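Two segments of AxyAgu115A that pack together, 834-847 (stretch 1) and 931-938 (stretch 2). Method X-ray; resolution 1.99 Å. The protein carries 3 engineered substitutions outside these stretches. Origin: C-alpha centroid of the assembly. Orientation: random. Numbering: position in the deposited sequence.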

ATOM      1  N   PRO A 834     -18.968 -29.343  32.968  1.00 34.75           N
ATOM      2  CA  PRO A 834     -19.813 -29.624  31.789  1.00 35.04           C
ATOM      3  C   PRO A 834     -20.114 -28.362  30.954  1.00 38.90           C
ATOM      4  O   PRO A 834     -20.132 -27.264  31.501  1.00 43.53           O
ATOM      5  CB  PRO A 834     -21.122 -30.185  32.410  1.00 35.54           C
ATOM      6  CG  PRO A 834     -20.720 -30.691  33.728  1.00 42.26           C
ATOM      7  CD  PRO A 834     -19.627 -29.762  34.224  1.00 36.98           C
ATOM      8  N   THR A 835     -20.353 -28.529  29.653  1.00 40.42           N
ATOM      9  CA  THR A 835     -20.436 -27.404  28.719  1.00 41.24           C
ATOM     10  C   THR A 835     -21.816 -26.767  28.617  1.00 42.06           C
ATOM     11  O   THR A 835     -21.919 -25.703  28.009  1.00 42.28           O
ATOM     12  CB  THR A 835     -20.067 -27.824  27.293  1.00 39.10           C
ATOM     13  OG1 THR A 835     -21.036 -28.774  26.813  1.00 40.61           O
ATOM     14  CG2 THR A 835     -18.721 -28.431  27.241  1.00 33.20           C
ATOM     15  N   ASP A 836     -22.870 -27.392  29.131  1.00 41.55           N
ATOM     16  CA  ASP A 836     -24.230 -26.919  28.929  1.00 45.46           C
ATOM     17  C   ASP A 836     -24.793 -26.160  30.120  1.00 48.08           C
ATOM     18  O   ASP A 836     -25.945 -25.710  30.057  1.00 49.35           O
ATOM     19  CB  ASP A 836     -25.157 -28.089  28.590  1.00 56.71           C
ATOM     20  CG  ASP A 836     -25.140 -29.198  29.654  1.00 69.44           C
ATOM     21  OD1 ASP A 836     -24.060 -29.524  30.203  1.00 70.55           O
ATOM     22  OD2 ASP A 836     -26.220 -29.768  29.918  1.00 74.63           O
ATOM     23  N   THR A 837     -24.032 -26.013  31.206  1.00 40.80           N
ATOM     24  CA  THR A 837     -24.524 -25.283  32.365  1.00 40.78           C
ATOM     25  C   THR A 837     -24.288 -23.795  32.185  1.00 42.12           C
ATOM     26  O   THR A 837     -23.210 -23.379  31.755  1.00 40.00           O
ATOM     27  CB  THR A 837     -23.803 -25.718  33.644  1.00 45.12           C
ATOM     28  OG1 THR A 837     -23.780 -27.150  33.732  1.00 49.12           O
ATOM     29  CG2 THR A 837     -24.468 -25.092  34.876  1.00 42.22           C
ATOM     30  N   HIS A 838     -25.278 -22.995  32.581  1.00 42.50           N
ATOM     31  CA  HIS A 838     -25.102 -21.560  32.779  1.00 43.22           C
ATOM     32  C   HIS A 838     -24.694 -21.367  34.239  1.00 44.55           C
ATOM     33  O   HIS A 838     -25.522 -21.478  35.151  1.00 43.67           O
ATOM     34  CB  HIS A 838     -26.380 -20.803  32.417  1.00 47.53           C
ATOM     35  CG  HIS A 838     -26.768 -20.933  30.969  1.00 57.71           C
ATOM     36  ND1 HIS A 838     -26.641 -19.899  30.061  1.00 60.39           N
ATOM     37  CD2 HIS A 838     -27.263 -21.984  30.268  1.00 60.61           C
ATOM     38  CE1 HIS A 838     -27.045 -20.305  28.868  1.00 57.34           C
ATOM     39  NE2 HIS A 838     -27.430 -21.566  28.967  1.00 59.80           N
ATOM     40  N   TYR A 839     -23.408 -21.085  34.461  1.00 37.26           N
ATOM     41  CA  TYR A 839     -22.864 -20.966  35.801  1.00 42.34           C
ATOM     42  C   TYR A 839     -23.191 -19.600  36.390  1.00 41.59           C
ATOM     43  O   TYR A 839     -23.370 -18.623  35.662  1.00 43.14           O
ATOM     44  CB  TYR A 839     -21.336 -21.164  35.748  1.00 39.14           C
ATOM     45  CG  TYR A 839     -20.940 -22.555  35.320  1.00 38.06           C
ATOM     46  CD1 TYR A 839     -20.457 -22.811  34.039  1.00 42.87           C
ATOM     47  CD2 TYR A 839     -21.061 -23.630  36.213  1.00 40.15           C
ATOM     48  CE1 TYR A 839     -20.098 -24.102  33.651  1.00 40.79           C
ATOM     49  CE2 TYR A 839     -20.725 -24.903  35.850  1.00 35.53           C
ATOM     50  CZ  TYR A 839     -20.239 -25.146  34.577  1.00 42.76           C
ATOM     51  OH  TYR A 839     -19.908 -26.449  34.237  1.00 45.17           O
ATOM     52  N   GLN A 840     -23.237 -19.523  37.717  1.00 40.18           N
ATOM     53  CA  GLN A 840     -23.428 -18.261  38.424  1.00 45.33           C
ATOM     54  C   GLN A 840     -22.269 -18.031  39.377  1.00 42.66           C
ATOM     55  O   GLN A 840     -21.954 -18.905  40.186  1.00 42.53           O
ATOM     56  CB  GLN A 840     -24.755 -18.272  39.181  1.00 52.03           C
ATOM     57  CG  GLN A 840     -25.932 -18.382  38.250  1.00 68.58           C
ATOM     58  CD  GLN A 840     -27.050 -17.442  38.628  1.00 82.14           C
ATOM     59  OE1 GLN A 840     -28.210 -17.849  38.717  1.00 87.25           O
ATOM     60  NE2 GLN A 840     -26.710 -16.172  38.857  1.00 82.72           N
ATOM     61  N   VAL A 841     -21.641 -16.855  39.286  1.00 44.06           N
ATOM     62  CA  VAL A 841     -20.530 -16.534  40.171  1.00 45.76           C
ATOM     63  C   VAL A 841     -20.991 -16.583  41.615  1.00 53.82           C
ATOM     64  O   VAL A 841     -22.084 -16.120  41.974  1.00 55.80           O
ATOM     65  CB  VAL A 841     -19.906 -15.171  39.823  1.00 47.02           C
ATOM     66  CG1 VAL A 841     -18.848 -14.798  40.856  1.00 46.71           C
ATOM     67  CG2 VAL A 841     -19.292 -15.167  38.385  1.00 42.60           C
ATOM     68  N   GLY A 842     -20.228 -17.271  42.424  1.00 50.00           N
ATOM     69  CA  GLY A 842     -20.514 -17.408  43.824  1.00 51.09           C
ATOM     70  C   GLY A 842     -21.403 -18.566  44.132  1.00 52.08           C
ATOM     71  O   GLY A 842     -21.590 -18.952  45.240  1.00 58.45           O
ATOM     72  N   LYS A 843     -21.937 -19.158  43.119  1.00 50.32           N
ATOM     73  CA  LYS A 843     -22.772 -20.323  43.316  1.00 44.98           C
ATOM     74  C   LYS A 843     -22.133 -21.640  42.908  1.00 50.48           C
ATOM     75  O   LYS A 843     -21.730 -22.440  43.756  1.00 54.28           O
ATOM     76  CB  LYS A 843     -24.030 -20.023  42.478  1.00 48.19           C
ATOM     77  CG  LYS A 843     -25.145 -21.042  42.599  1.00 49.77           C
ATOM     78  CD  LYS A 843     -26.467 -20.535  41.985  1.00 58.27           C
ATOM     79  CE  LYS A 843     -27.126 -21.571  41.091  1.00 62.58           C
ATOM     80  NZ  LYS A 843     -27.712 -20.928  39.864  1.00 67.22           N
ATOM     81  N   ASP A 844     -21.982 -21.838  41.603  1.00 44.78           N
ATOM     82  CA  ASP A 844     -21.387 -23.049  41.059  1.00 45.59           C
ATOM     83  C   ASP A 844     -20.296 -22.784  40.020  1.00 44.10           C
ATOM     84  O   ASP A 844     -19.749 -23.743  39.469  1.00 43.32           O
ATOM     85  CB  ASP A 844     -22.486 -23.921  40.428  1.00 44.00           C
ATOM     86  CG  ASP A 844     -23.264 -23.180  39.325  1.00 48.96           C
ATOM     87  OD1 ASP A 844     -24.065 -23.806  38.604  1.00 49.12           O
ATOM     88  OD2 ASP A 844     -23.050 -21.957  39.158  1.00 50.33           O
ATOM     89  N   ALA A 845     -19.975 -21.528  39.707  1.00 42.45           N
ATOM     90  CA  ALA A 845     -19.011 -21.256  38.634  1.00 43.88           C
ATOM     91  C   ALA A 845     -17.598 -21.663  39.046  1.00 40.31           C
ATOM     92  O   ALA A 845     -17.112 -21.200  40.073  1.00 37.71           O
ATOM     93  CB  ALA A 845     -19.011 -19.775  38.274  1.00 41.53           C
ATOM     94  N   PRO A 846     -16.898 -22.469  38.255  1.00 36.58           N
ATOM     95  CA  PRO A 846     -15.469 -22.701  38.504  1.00 38.37           C
ATOM     96  C   PRO A 846     -14.629 -21.526  38.010  1.00 38.42           C
ATOM     97  O   PRO A 846     -15.070 -20.704  37.194  1.00 36.73           O
ATOM     98  CB  PRO A 846     -15.160 -23.943  37.664  1.00 37.14           C
ATOM     99  CG  PRO A 846     -16.039 -23.730  36.428  1.00 34.10           C
ATOM    100  CD  PRO A 846     -17.359 -23.123  37.013  1.00 36.32           C
ATOM    101  N   PHE A 847     -13.385 -21.476  38.480  1.00 34.77           N
ATOM    102  CA  PHE A 847     -12.484 -20.413  38.054  1.00 37.89           C
ATOM    103  C   PHE A 847     -11.065 -20.935  37.871  1.00 37.11           C
ATOM    104  O   PHE A 847     -10.704 -22.020  38.342  1.00 37.51           O
ATOM    105  CB  PHE A 847     -12.519 -19.188  39.009  1.00 37.12           C
ATOM    106  CG  PHE A 847     -11.979 -19.415  40.398  1.00 42.59           C
ATOM    107  CD1 PHE A 847     -10.618 -19.344  40.648  1.00 43.20           C
ATOM    108  CD2 PHE A 847     -12.842 -19.586  41.479  1.00 42.70           C
ATOM    109  CE1 PHE A 847     -10.119 -19.503  41.916  1.00 48.09           C
ATOM    110  CE2 PHE A 847     -12.343 -19.742  42.765  1.00 47.86           C
ATOM    111  CZ  PHE A 847     -10.974 -19.695  42.980  1.00 49.31           C
TER
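Stretch 2 (931-938) RIYAVSPG

What fills the apolar centre of the contact? The ring of Tyr933 does, held between two side chains of stretch 1. Val841 CG1 lies over one face, 4.2 Å from the centroid of the Tyr933 ring, and Phe847 CB lies over the opposite face, 3.9 Å from that centroid. Ala845 CB adds a contact of 4.1 Å to Tyr933 CD2. The Phe847 ring inclines to that of Tyr933 with planes at 55°, and Phe847 CD2 comes 3.5 Å from Tyr933 CE2. Beyond it, the extended Arg931 side chain crosses the Phe847 ring, with Arg931 CD over its face at 4.0 Å from the centroid.

How does the backbone run here? Stretch 2 enters as a strand, extended from Arg931, and runs antiparallel to stretch 1, which is irregular until Phe847. There Phe847 and Tyr933 form a non-hydrogen-bonded bridge pair, CA to CA 4.3 Å, so both side chains project from the same face of the sheet and can meet. Next to this pair, Ala934 N donates to Pro846 O at 3.1 Å.

What continues the packing farther along stretch 2? Ala934 CB points toward stretch 1 and meets Tyr839 CD1 at 4.0 Å, while Val935 CG2 touches Val841 CG2 at 4.0 Å. Pro937 follows, its CD over the face of the His838 ring, 3.7 Å from the centroid, and its CB 3.2 Å from Thr835 O.

Where does the contact turn polar? Tyr839 N donates to Val935 O at 2.9 Å, linking the backbones where Tyr839 CA and Val935 CA are 4.4 Å apart. Farther along, a water bridges the two stretches: it donates to Thr835 O at 3.0 Å and accepts from Gly938 N at 2.8 Å. Ala934 O, by contrast, is buried without a hydrogen-bonding partner, 3.2 Å from Ala845 CB.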

ATOM      1  N   ARG A 931      -8.837 -13.691  38.648  1.00 43.50           N
ATOM      2  CA  ARG A 931      -9.681 -14.879  38.541  1.00 39.75           C
ATOM      3  C   ARG A 931     -10.607 -14.726  37.358  1.00 41.94           C
ATOM      4  O   ARG A 931     -11.261 -13.686  37.215  1.00 45.61           O
ATOM      5  CB  ARG A 931     -10.502 -15.100  39.811  1.00 39.06           C
ATOM      6  CG  ARG A 931      -9.671 -15.443  41.005  1.00 43.35           C
ATOM      7  CD  ARG A 931     -10.498 -15.678  42.268  1.00 48.23           C
ATOM      8  NE  ARG A 931      -9.598 -16.112  43.327  1.00 57.49           N
ATOM      9  CZ  ARG A 931      -9.980 -16.520  44.528  1.00 66.99           C
ATOM     10  NH1 ARG A 931     -11.265 -16.547  44.842  1.00 71.14           N
ATOM     11  NH2 ARG A 931      -9.068 -16.902  45.413  1.00 72.55           N
ATOM     12  N   ILE A 932     -10.689 -15.763  36.528  1.00 37.50           N
ATOM     13  CA  ILE A 932     -11.667 -15.824  35.451  1.00 39.21           C
ATOM     14  C   ILE A 932     -12.664 -16.931  35.775  1.00 38.16           C
ATOM     15  O   ILE A 932     -12.282 -18.098  35.975  1.00 37.09           O
ATOM     16  CB  ILE A 932     -10.997 -16.059  34.096  1.00 37.52           C
ATOM     17  CG1 ILE A 932      -9.901 -14.998  33.907  1.00 41.51           C
ATOM     18  CG2 ILE A 932     -12.029 -16.070  32.981  1.00 35.90           C
ATOM     19  CD1 ILE A 932      -9.267 -15.068  32.577  1.00 47.78           C
ATOM     20  N   TYR A 933     -13.939 -16.561  35.860  1.00 39.02           N
ATOM     21  CA  TYR A 933     -15.016 -17.498  36.159  1.00 38.30           C
ATOM     22  C   TYR A 933     -15.776 -17.821  34.883  1.00 41.76           C
ATOM     23  O   TYR A 933     -16.079 -16.923  34.077  1.00 39.57           O
ATOM     24  CB  TYR A 933     -16.012 -16.923  37.173  1.00 39.85           C
ATOM     25  CG  TYR A 933     -15.517 -16.655  38.559  1.00 47.12           C
ATOM     26  CD1 TYR A 933     -14.783 -15.515  38.857  1.00 50.72           C
ATOM     27  CD2 TYR A 933     -15.833 -17.520  39.607  1.00 50.55           C
ATOM     28  CE1 TYR A 933     -14.347 -15.263  40.161  1.00 50.64           C
ATOM     29  CE2 TYR A 933     -15.401 -17.276  40.908  1.00 47.88           C
ATOM     30  CZ  TYR A 933     -14.668 -16.144  41.174  1.00 52.15           C
ATOM     31  OH  TYR A 933     -14.247 -15.885  42.457  1.00 59.51           O
ATOM     32  N   ALA A 934     -16.136 -19.090  34.716  1.00 37.63           N
ATOM     33  CA  ALA A 934     -17.055 -19.434  33.641  1.00 35.64           C
ATOM     34  C   ALA A 934     -18.471 -19.037  34.018  1.00 38.45           C
ATOM     35  O   ALA A 934     -18.880 -19.216  35.164  1.00 36.84           O
ATOM     36  CB  ALA A 934     -17.020 -20.927  33.332  1.00 37.88           C
ATOM     37  N   VAL A 935     -19.236 -18.516  33.037  1.00 35.26           N
ATOM     38  CA  VAL A 935     -20.641 -18.180  33.255  1.00 39.65           C
ATOM     39  C   VAL A 935     -21.471 -18.771  32.109  1.00 40.48           C
ATOM     40  O   VAL A 935     -22.091 -19.830  32.265  1.00 39.80           O
ATOM     41  CB  VAL A 935     -20.822 -16.649  33.389  1.00 42.61           C
ATOM     42  CG1 VAL A 935     -22.321 -16.246  33.571  1.00 39.56           C
ATOM     43  CG2 VAL A 935     -19.949 -16.107  34.542  1.00 43.09           C
ATOM     44  N   SER A 936     -21.452 -18.109  30.906  1.00 36.77           N
ATOM     45  CA  SER A 936     -22.119 -18.645  29.738  1.00 39.44           C
ATOM     46  C   SER A 936     -21.339 -19.799  29.128  1.00 38.19           C
ATOM     47  O   SER A 936     -20.114 -19.806  29.153  1.00 39.17           O
ATOM     48  CB  SER A 936     -22.304 -17.568  28.653  1.00 40.51           C
ATOM     49  OG  SER A 936     -22.923 -16.419  29.187  1.00 41.89           O
ATOM     50  N   PRO A 937     -22.040 -20.754  28.520  1.00 39.43           N
ATOM     51  CA  PRO A 937     -21.379 -21.750  27.655  1.00 38.80           C
ATOM     52  C   PRO A 937     -20.753 -21.101  26.412  1.00 38.08           C
ATOM     53  O   PRO A 937     -21.117 -19.997  26.006  1.00 39.68           O
ATOM     54  CB  PRO A 937     -22.527 -22.677  27.248  1.00 39.63           C
ATOM     55  CG  PRO A 937     -23.656 -22.409  28.255  1.00 40.47           C
ATOM     56  CD  PRO A 937     -23.495 -20.972  28.655  1.00 38.61           C
ATOM     57  N   GLY A 938     -19.843 -21.832  25.770  1.00 35.84           N
ATOM     58  CA  GLY A 938     -19.160 -21.332  24.594  1.00 40.00           C
ATOM     59  C   GLY A 938     -17.893 -20.521  24.844  1.00 41.79           C
ATOM     60  O   GLY A 938     -17.255 -20.072  23.877  1.00 38.20           O
TER
HETATM   61  O   HOH W   1     -19.481 -24.431  26.789  1.00 45.81           O